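Local structure of phospho-2-dehydro-3-deoxyheptonate aldolase (Francisella tularensis, 3TQK) at residues E75-I87 and V331-R345. The protein probably catalyses the condensation of phosphoenolpyruvate with D-erythrose 4-phosphate to DAHP, the first step of chorismate biosynthesis. Residues are numbered along the deposited sequence; the frame is centred on the assembly and turned at random.
Sequences EQVKKFHKDILII and VKMLEMLAEAVQVRR
Asp83 spreads its carboxylate between Gln342, in the last turn of the C-terminal helix, and Arg345, just past its end. Gln342 NE2 donates to Asp83 OD2 at 2.9 Å, almost straight at 171°, but from above the carboxylate plane. Arg345 NH1 forms a salt bridge with Asp83 OD1 (3.0 Å), weak as a hydrogen bond, while Arg345 NH2 reaches Lys82 O at 3.2 Å. Val341 CG1 lies against one face of this guanidinium, and Asp49 makes a second salt bridge through NE, so two carboxylates probably balance its charge.

In this TIM barrel helix 327-344, following the eighth strand, packs beside helix 63-80, which leads into the second; the axes of 75-80 and 331-344 come within 11.1 Å, 20° apart in direction. Phe80 is the knob, lodged among Val331, Leu334, Glu335 and Ala338. Its ring takes Leu334 CB over one face (CH-pi, 3.9 Å to the centroid) and Lys79 CB over the rim of the opposite face. Toward strand 51-56, Ile84 CD1 abuts Leu337 CB at 3.7 Å. At the outer end Gln76, bent at chi2 (-62°), lays its amide across Val331 CG2; its OE1 accepts from Lys79 NZ, and a water links that ammonium to Glu335 OE2.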
ATOM      1  N   GLU A  75      24.710  -9.960 -24.632  1.00 40.87           N
ATOM      2  CA  GLU A  75      25.881  -9.744 -25.470  1.00 43.15           C
ATOM      3  C   GLU A  75      26.776  -8.639 -24.941  1.00 42.46           C
ATOM      4  O   GLU A  75      27.980  -8.675 -25.155  1.00 43.67           O
ATOM      5  CB  GLU A  75      25.477  -9.375 -26.903  1.00 45.58           C
ATOM      6  CG  GLU A  75      25.223 -10.540 -27.833  1.00 48.88           C
ATOM      7  CD  GLU A  75      25.053 -10.086 -29.290  1.00 52.76           C
ATOM      8  OE1 GLU A  75      25.858 -10.518 -30.149  1.00 56.40           O
ATOM      9  OE2 GLU A  75      24.128  -9.287 -29.563  1.00 53.02           O
ATOM     10  N   GLN A  76      26.187  -7.648 -24.283  1.00 41.01           N
ATOM     11  CA  GLN A  76      26.944  -6.520 -23.762  1.00 40.79           C
ATOM     12  C   GLN A  76      27.629  -6.826 -22.440  1.00 39.46           C
ATOM     13  O   GLN A  76      28.567  -6.119 -22.049  1.00 39.94           O
ATOM     14  CB  GLN A  76      26.023  -5.324 -23.539  1.00 40.21           C
ATOM     15  CG  GLN A  76      25.377  -4.807 -24.794  1.00 42.13           C
ATOM     16  CD  GLN A  76      26.392  -4.300 -25.783  1.00 43.55           C
ATOM     17  OE1 GLN A  76      27.273  -3.515 -25.437  1.00 43.25           O
ATOM     18  NE2 GLN A  76      26.282  -4.753 -27.019  1.00 44.82           N
ATOM     19  N   VAL A  77      27.150  -7.847 -21.733  1.00 38.11           N
ATOM     20  CA  VAL A  77      27.602  -8.084 -20.368  1.00 36.61           C
ATOM     21  C   VAL A  77      29.124  -8.265 -20.333  1.00 37.70           C
ATOM     22  O   VAL A  77      29.800  -7.549 -19.599  1.00 36.54           O
ATOM     23  CB  VAL A  77      26.843  -9.255 -19.695  1.00 35.50           C
ATOM     24  CG1 VAL A  77      27.546  -9.712 -18.427  1.00 33.56           C
ATOM     25  CG2 VAL A  77      25.416  -8.815 -19.374  1.00 33.83           C
ATOM     26  N   LYS A  78      29.660  -9.155 -21.169  1.00 39.38           N
ATOM     27  CA  LYS A  78      31.108  -9.400 -21.191  1.00 41.22           C
ATOM     28  C   LYS A  78      31.965  -8.166 -21.488  1.00 42.06           C
ATOM     29  O   LYS A  78      33.133  -8.129 -21.105  1.00 42.99           O
ATOM     30  CB  LYS A  78      31.487 -10.529 -22.165  1.00 43.30           C
ATOM     31  CG  LYS A  78      31.251 -10.238 -23.651  1.00 46.66           C
ATOM     32  CD  LYS A  78      32.032 -11.232 -24.544  1.00 50.84           C
ATOM     33  CE  LYS A  78      31.140 -11.844 -25.631  1.00 52.80           C
ATOM     34  NZ  LYS A  78      30.007 -12.620 -25.025  1.00 51.67           N
ATOM     35  N   LYS A  79      31.407  -7.175 -22.183  1.00 42.38           N
ATOM     36  CA  LYS A  79      32.120  -5.919 -22.428  1.00 43.12           C
ATOM     37  C   LYS A  79      32.293  -5.105 -21.135  1.00 41.07           C
ATOM     38  O   LYS A  79      33.306  -4.431 -20.964  1.00 41.87           O
ATOM     39  CB  LYS A  79      31.399  -5.065 -23.494  1.00 44.45           C
ATOM     40  CG  LYS A  79      31.756  -5.425 -24.959  1.00 48.54           C
ATOM     41  CD  LYS A  79      30.676  -4.977 -25.971  1.00 50.93           C
ATOM     42  CE  LYS A  79      30.582  -3.449 -26.092  1.00 52.38           C
ATOM     43  NZ  LYS A  79      29.408  -3.015 -26.924  1.00 52.83           N
ATOM     44  N   PHE A  80      31.324  -5.198 -20.227  1.00 38.27           N
ATOM     45  CA  PHE A  80      31.199  -4.239 -19.128  1.00 36.75           C
ATOM     46  C   PHE A  80      31.297  -4.811 -17.716  1.00 34.73           C
ATOM     47  O   PHE A  80      31.241  -4.053 -16.752  1.00 33.51           O
ATOM     48  CB  PHE A  80      29.855  -3.512 -19.246  1.00 36.00           C
ATOM     49  CG  PHE A  80      29.727  -2.679 -20.478  1.00 37.34           C
ATOM     50  CD1 PHE A  80      30.532  -1.567 -20.660  1.00 38.62           C
ATOM     51  CD2 PHE A  80      28.793  -2.999 -21.454  1.00 37.64           C
ATOM     52  CE1 PHE A  80      30.424  -0.795 -21.800  1.00 40.86           C
ATOM     53  CE2 PHE A  80      28.670  -2.231 -22.588  1.00 38.97           C
ATOM     54  CZ  PHE A  80      29.485  -1.123 -22.767  1.00 41.50           C
ATOM     55  N   HIS A  81      31.457  -6.123 -17.598  1.00 34.33           N
ATOM     56  CA  HIS A  81      31.222  -6.818 -16.328  1.00 33.17           C
ATOM     57  C   HIS A  81      32.256  -6.507 -15.224  1.00 32.79           C
ATOM     58  O   HIS A  81      31.986  -6.732 -14.040  1.00 30.82           O
ATOM     59  CB  HIS A  81      31.138  -8.331 -16.557  1.00 33.41           C
ATOM     60  CG  HIS A  81      32.464  -8.970 -16.793  1.00 36.22           C
ATOM     61  ND1 HIS A  81      33.039  -9.053 -18.043  1.00 40.77           N
ATOM     62  CD2 HIS A  81      33.345  -9.536 -15.934  1.00 38.29           C
ATOM     63  CE1 HIS A  81      34.213  -9.652 -17.946  1.00 41.86           C
ATOM     64  NE2 HIS A  81      34.421  -9.959 -16.678  1.00 40.83           N
ATOM     65  N   LYS A  82      33.431  -6.019 -15.610  1.00 33.94           N
ATOM     66  CA  LYS A  82      34.419  -5.576 -14.627  1.00 34.32           C
ATOM     67  C   LYS A  82      33.995  -4.268 -13.945  1.00 33.42           C
ATOM     68  O   LYS A  82      34.434  -3.983 -12.824  1.00 32.56           O
ATOM     69  CB  LYS A  82      35.800  -5.400 -15.266  1.00 36.03           C
ATOM     70  CG  LYS A  82      36.370  -6.695 -15.836  1.00 38.79           C
ATOM     71  CD  LYS A  82      37.771  -6.500 -16.411  1.00 43.06           C
ATOM     72  CE  LYS A  82      37.957  -7.254 -17.730  1.00 45.85           C
ATOM     73  NZ  LYS A  82      39.304  -6.986 -18.350  1.00 48.90           N
ATOM     74  N   ASP A  83      33.134  -3.499 -14.623  1.00 32.93           N
ATOM     75  CA  ASP A  83      32.718  -2.164 -14.178  1.00 32.35           C
ATOM     76  C   ASP A  83      31.264  -2.056 -13.747  1.00 30.71           C
ATOM     77  O   ASP A  83      30.918  -1.197 -12.950  1.00 30.04           O
ATOM     78  CB  ASP A  83      32.968  -1.169 -15.311  1.00 33.59           C
ATOM     79  CG  ASP A  83      34.419  -1.107 -15.702  1.00 35.23           C
ATOM     80  OD1 ASP A  83      35.249  -1.110 -14.772  1.00 36.70           O
ATOM     81  OD2 ASP A  83      34.738  -1.055 -16.912  1.00 34.71           O
ATOM     82  N   ILE A  84      30.427  -2.948 -14.257  1.00 30.54           N
ATOM     83  CA  ILE A  84      28.979  -2.809 -14.171  1.00 29.78           C
ATOM     84  C   ILE A  84      28.337  -4.164 -13.923  1.00 28.00           C
ATOM     85  O   ILE A  84      28.731  -5.145 -14.540  1.00 28.19           O
ATOM     86  CB  ILE A  84      28.459  -2.268 -15.520  1.00 31.30           C
ATOM     87  CG1 ILE A  84      28.513  -0.752 -15.559  1.00 33.10           C
ATOM     88  CG2 ILE A  84      27.047  -2.677 -15.781  1.00 31.93           C
ATOM     89  CD1 ILE A  84      28.143  -0.229 -16.951  1.00 36.11           C
ATOM     90  N   LEU A  85      27.354  -4.219 -13.028  1.00 26.24           N
ATOM     91  CA  LEU A  85      26.503  -5.402 -12.900  1.00 24.92           C
ATOM     92  C   LEU A  85      25.176  -5.095 -13.590  1.00 24.91           C
ATOM     93  O   LEU A  85      24.432  -4.219 -13.141  1.00 24.61           O
ATOM     94  CB  LEU A  85      26.267  -5.771 -11.437  1.00 23.37           C
ATOM     95  CG  LEU A  85      25.381  -7.001 -11.189  1.00 22.14           C
ATOM     96  CD1 LEU A  85      25.994  -8.277 -11.789  1.00 22.40           C
ATOM     97  CD2 LEU A  85      25.105  -7.195  -9.698  1.00 19.49           C
ATOM     98  N   ILE A  86      24.904  -5.795 -14.693  1.00 25.54           N
ATOM     99  CA  ILE A  86      23.691  -5.597 -15.474  1.00 25.37           C
ATOM    100  C   ILE A  86      22.629  -6.547 -14.975  1.00 24.61           C
ATOM    101  O   ILE A  86      22.864  -7.758 -14.872  1.00 24.63           O
ATOM    102  CB  ILE A  86      23.916  -5.822 -16.986  1.00 26.71           C
ATOM    103  CG1 ILE A  86      24.784  -4.700 -17.562  1.00 27.41           C
ATOM    104  CG2 ILE A  86      22.587  -5.847 -17.722  1.00 25.50           C
ATOM    105  CD1 ILE A  86      25.359  -4.992 -18.908  1.00 26.03           C
ATOM    106  N   ILE A  87      21.477  -5.977 -14.630  1.00 23.81           N
ATOM    107  CA  ILE A  87      20.318  -6.736 -14.186  1.00 22.55           C
ATOM    108  C   ILE A  87      19.161  -6.346 -15.079  1.00 22.88           C
ATOM    109  O   ILE A  87      18.864  -5.166 -15.225  1.00 22.86           O
ATOM    110  CB  ILE A  87      19.934  -6.408 -12.736  1.00 21.26           C
ATOM    111  CG1 ILE A  87      21.099  -6.726 -11.792  1.00 20.47           C
ATOM    112  CG2 ILE A  87      18.672  -7.203 -12.339  1.00 19.75           C
ATOM    113  CD1 ILE A  87      20.824  -6.370 -10.359  1.00 18.09           C
ATOM    114  N   VAL A 331      23.448   1.226 -25.034  1.00 43.32           N
ATOM    115  CA  VAL A 331      24.869   0.880 -25.089  1.00 43.43           C
ATOM    116  C   VAL A 331      25.734   2.105 -24.768  1.00 44.20           C
ATOM    117  O   VAL A 331      26.721   1.994 -24.046  1.00 43.55           O
ATOM    118  CB  VAL A 331      25.275   0.293 -26.466  1.00 45.35           C
ATOM    119  CG1 VAL A 331      26.788   0.209 -26.593  1.00 45.42           C
ATOM    120  CG2 VAL A 331      24.645  -1.079 -26.666  1.00 44.38           C
ATOM    121  N   LYS A 332      25.354   3.272 -25.280  1.00 45.68           N
ATOM    122  CA  LYS A 332      26.094   4.500 -24.973  1.00 46.83           C
ATOM    123  C   LYS A 332      26.066   4.797 -23.481  1.00 44.30           C
ATOM    124  O   LYS A 332      27.049   5.261 -22.909  1.00 44.04           O
ATOM    125  CB  LYS A 332      25.536   5.714 -25.732  1.00 49.04           C
ATOM    126  CG  LYS A 332      26.285   6.036 -27.015  1.00 54.21           C
ATOM    127  CD  LYS A 332      25.656   5.373 -28.247  1.00 57.30           C
ATOM    128  CE  LYS A 332      24.698   6.319 -28.990  1.00 60.01           C
ATOM    129  NZ  LYS A 332      25.412   7.169 -29.989  1.00 62.60           N
HETATM  130  N   MSE A 333      24.919   4.549 -22.871  1.00 42.29           N
HETATM  131  CA  MSE A 333      24.744   4.800 -21.458  1.00 40.47           C
HETATM  132  C   MSE A 333      25.614   3.843 -20.632  1.00 38.39           C
HETATM  133  O   MSE A 333      26.206   4.254 -19.645  1.00 37.20           O
HETATM  134  CB  MSE A 333      23.263   4.703 -21.092  1.00 39.41           C
HETATM  135  CG  MSE A 333      22.446   5.816 -21.733  1.00 42.34           C
HETATM  136 SE   MSE A 333      20.529   5.595 -21.612  1.00 44.65          SE
HETATM  137  CE  MSE A 333      20.280   6.377 -19.836  1.00 40.75           C
ATOM    138  N   LEU A 334      25.716   2.588 -21.060  1.00 37.74           N
ATOM    139  CA  LEU A 334      26.608   1.635 -20.400  1.00 36.70           C
ATOM    140  C   LEU A 334      28.067   2.095 -20.538  1.00 38.10           C
ATOM    141  O   LEU A 334      28.820   2.082 -19.563  1.00 36.84           O
ATOM    142  CB  LEU A 334      26.416   0.220 -20.954  1.00 36.25           C
ATOM    143  CG  LEU A 334      25.048  -0.447 -20.725  1.00 34.69           C
ATOM    144  CD1 LEU A 334      24.932  -1.717 -21.552  1.00 33.98           C
ATOM    145  CD2 LEU A 334      24.789  -0.757 -19.251  1.00 31.78           C
ATOM    146  N   GLU A 335      28.451   2.534 -21.737  1.00 40.55           N
ATOM    147  CA  GLU A 335      29.786   3.094 -21.956  1.00 42.33           C
ATOM    148  C   GLU A 335      30.056   4.218 -20.953  1.00 41.89           C
ATOM    149  O   GLU A 335      31.107   4.248 -20.315  1.00 41.63           O
ATOM    150  CB  GLU A 335      29.950   3.619 -23.392  1.00 45.04           C
ATOM    151  CG  GLU A 335      30.042   2.533 -24.477  1.00 47.37           C
ATOM    152  CD  GLU A 335      29.934   3.091 -25.904  1.00 52.00           C
ATOM    153  OE1 GLU A 335      30.111   4.319 -26.096  1.00 55.05           O
ATOM    154  OE2 GLU A 335      29.670   2.301 -26.842  1.00 54.12           O
HETATM  155  N   MSE A 336      29.099   5.131 -20.815  1.00 41.85           N
HETATM  156  CA  MSE A 336      29.242   6.254 -19.895  1.00 41.75           C
HETATM  157  C   MSE A 336      29.430   5.795 -18.456  1.00 39.54           C
HETATM  158  O   MSE A 336      30.250   6.360 -17.735  1.00 39.50           O
HETATM  159  CB  MSE A 336      28.023   7.167 -19.961  1.00 42.20           C
HETATM  160  CG  MSE A 336      27.931   7.985 -21.225  1.00 45.64           C
HETATM  161 SE   MSE A 336      26.127   8.675 -21.441  1.00 46.89          SE
HETATM  162  CE  MSE A 336      26.152  10.014 -20.019  1.00 44.26           C
ATOM    163  N   LEU A 337      28.653   4.796 -18.041  1.00 37.51           N
ATOM    164  CA  LEU A 337      28.726   4.282 -16.670  1.00 35.87           C
ATOM    165  C   LEU A 337      30.048   3.555 -16.392  1.00 35.96           C
ATOM    166  O   LEU A 337      30.626   3.702 -15.310  1.00 34.99           O
ATOM    167  CB  LEU A 337      27.543   3.363 -16.363  1.00 33.97           C
ATOM    168  CG  LEU A 337      26.240   4.113 -16.079  1.00 33.50           C
ATOM    169  CD1 LEU A 337      25.050   3.234 -16.332  1.00 32.94           C
ATOM    170  CD2 LEU A 337      26.218   4.637 -14.646  1.00 32.60           C
ATOM    171  N   ALA A 338      30.514   2.784 -17.375  1.00 36.84           N
ATOM    172  CA  ALA A 338      31.752   2.039 -17.243  1.00 37.21           C
ATOM    173  C   ALA A 338      32.936   2.998 -17.153  1.00 38.87           C
ATOM    174  O   ALA A 338      33.881   2.738 -16.414  1.00 38.59           O
ATOM    175  CB  ALA A 338      31.923   1.061 -18.410  1.00 37.73           C
ATOM    176  N   GLU A 339      32.880   4.109 -17.890  1.00 40.68           N
ATOM    177  CA  GLU A 339      33.925   5.124 -17.789  1.00 42.54           C
ATOM    178  C   GLU A 339      33.900   5.771 -16.409  1.00 41.19           C
ATOM    179  O   GLU A 339      34.947   5.966 -15.798  1.00 41.55           O
ATOM    180  CB  GLU A 339      33.785   6.209 -18.861  1.00 45.00           C
ATOM    181  CG  GLU A 339      35.083   7.003 -19.038  1.00 49.16           C
ATOM    182  CD  GLU A 339      34.956   8.227 -19.938  1.00 55.16           C
ATOM    183  OE1 GLU A 339      33.826   8.711 -20.193  1.00 58.87           O
ATOM    184  OE2 GLU A 339      36.013   8.717 -20.393  1.00 59.93           O
ATOM    185  N   ALA A 340      32.703   6.114 -15.939  1.00 39.53           N
ATOM    186  CA  ALA A 340      32.521   6.675 -14.606  1.00 38.27           C
ATOM    187  C   ALA A 340      33.193   5.819 -13.537  1.00 36.67           C
ATOM    188  O   ALA A 340      33.864   6.351 -12.656  1.00 36.55           O
ATOM    189  CB  ALA A 340      31.037   6.825 -14.290  1.00 37.19           C
ATOM    190  N   VAL A 341      33.006   4.503 -13.615  1.00 35.25           N
ATOM    191  CA  VAL A 341      33.596   3.580 -12.652  1.00 33.94           C
ATOM    192  C   VAL A 341      35.119   3.532 -12.808  1.00 35.55           C
ATOM    193  O   VAL A 341      35.849   3.561 -11.812  1.00 35.36           O
ATOM    194  CB  VAL A 341      33.002   2.161 -12.774  1.00 32.76           C
ATOM    195  CG1 VAL A 341      33.778   1.159 -11.904  1.00 31.22           C
ATOM    196  CG2 VAL A 341      31.531   2.171 -12.382  1.00 30.10           C
ATOM    197  N   GLN A 342      35.607   3.486 -14.043  1.00 36.75           N
ATOM    198  CA  GLN A 342      37.060   3.446 -14.262  1.00 38.52           C
ATOM    199  C   GLN A 342      37.764   4.652 -13.611  1.00 39.42           C
ATOM    200  O   GLN A 342      38.801   4.495 -12.964  1.00 39.56           O
ATOM    201  CB  GLN A 342      37.388   3.342 -15.754  1.00 39.91           C
ATOM    202  CG  GLN A 342      36.998   1.990 -16.353  1.00 40.47           C
ATOM    203  CD  GLN A 342      36.812   2.028 -17.859  1.00 42.31           C
ATOM    204  OE1 GLN A 342      37.321   2.911 -18.532  1.00 45.95           O
ATOM    205  NE2 GLN A 342      36.081   1.060 -18.390  1.00 42.35           N
ATOM    206  N   VAL A 343      37.171   5.836 -13.751  1.00 39.97           N
ATOM    207  CA  VAL A 343      37.723   7.050 -13.158  1.00 41.02           C
ATOM    208  C   VAL A 343      37.552   7.047 -11.641  1.00 39.82           C
ATOM    209  O   VAL A 343      38.392   7.570 -10.901  1.00 40.49           O
ATOM    210  CB  VAL A 343      37.074   8.309 -13.767  1.00 42.28           C
ATOM    211  CG1 VAL A 343      37.488   9.568 -13.008  1.00 43.53           C
ATOM    212  CG2 VAL A 343      37.452   8.437 -15.241  1.00 43.35           C
ATOM    213  N   ARG A 344      36.463   6.448 -11.175  1.00 38.28           N
ATOM    214  CA  ARG A 344      36.249   6.300  -9.748  1.00 36.99           C
ATOM    215  C   ARG A 344      37.429   5.567  -9.109  1.00 37.35           C
ATOM    216  O   ARG A 344      37.887   5.960  -8.042  1.00 37.24           O
ATOM    217  CB  ARG A 344      34.946   5.552  -9.468  1.00 35.08           C
ATOM    218  CG  ARG A 344      34.628   5.413  -8.013  1.00 33.15           C
ATOM    219  CD  ARG A 344      33.481   4.470  -7.799  1.00 32.02           C
ATOM    220  NE  ARG A 344      32.216   5.158  -7.585  1.00 30.33           N
ATOM    221  CZ  ARG A 344      31.058   4.543  -7.389  1.00 29.61           C
ATOM    222  NH1 ARG A 344      30.988   3.217  -7.403  1.00 29.15           N
ATOM    223  NH2 ARG A 344      29.956   5.262  -7.182  1.00 31.24           N
ATOM    224  N   ARG A 345      37.934   4.530  -9.777  1.00 37.77           N
ATOM    225  CA  ARG A 345      38.895   3.612  -9.159  1.00 38.08           C
ATOM    226  C   ARG A 345      40.327   4.131  -8.979  1.00 39.98           C
ATOM    227  O   ARG A 345      40.926   4.723  -9.888  1.00 40.85           O
ATOM    228  CB  ARG A 345      38.938   2.284  -9.915  1.00 37.85           C
ATOM    229  CG  ARG A 345      37.668   1.457  -9.745  1.00 37.07           C
ATOM    230  CD  ARG A 345      37.929  -0.011  -9.991  1.00 37.56           C
ATOM    231  NE  ARG A 345      36.748  -0.823  -9.726  1.00 36.30           N
ATOM    232  CZ  ARG A 345      35.981  -1.387 -10.653  1.00 34.86           C
ATOM    233  NH1 ARG A 345      36.254  -1.265 -11.949  1.00 35.94           N
ATOM    234  NH2 ARG A 345      34.939  -2.107 -10.272  1.00 33.41           N
TER
HETATM  235  O   HOH W   1      30.406  -0.280 -26.518  1.00 16.62           O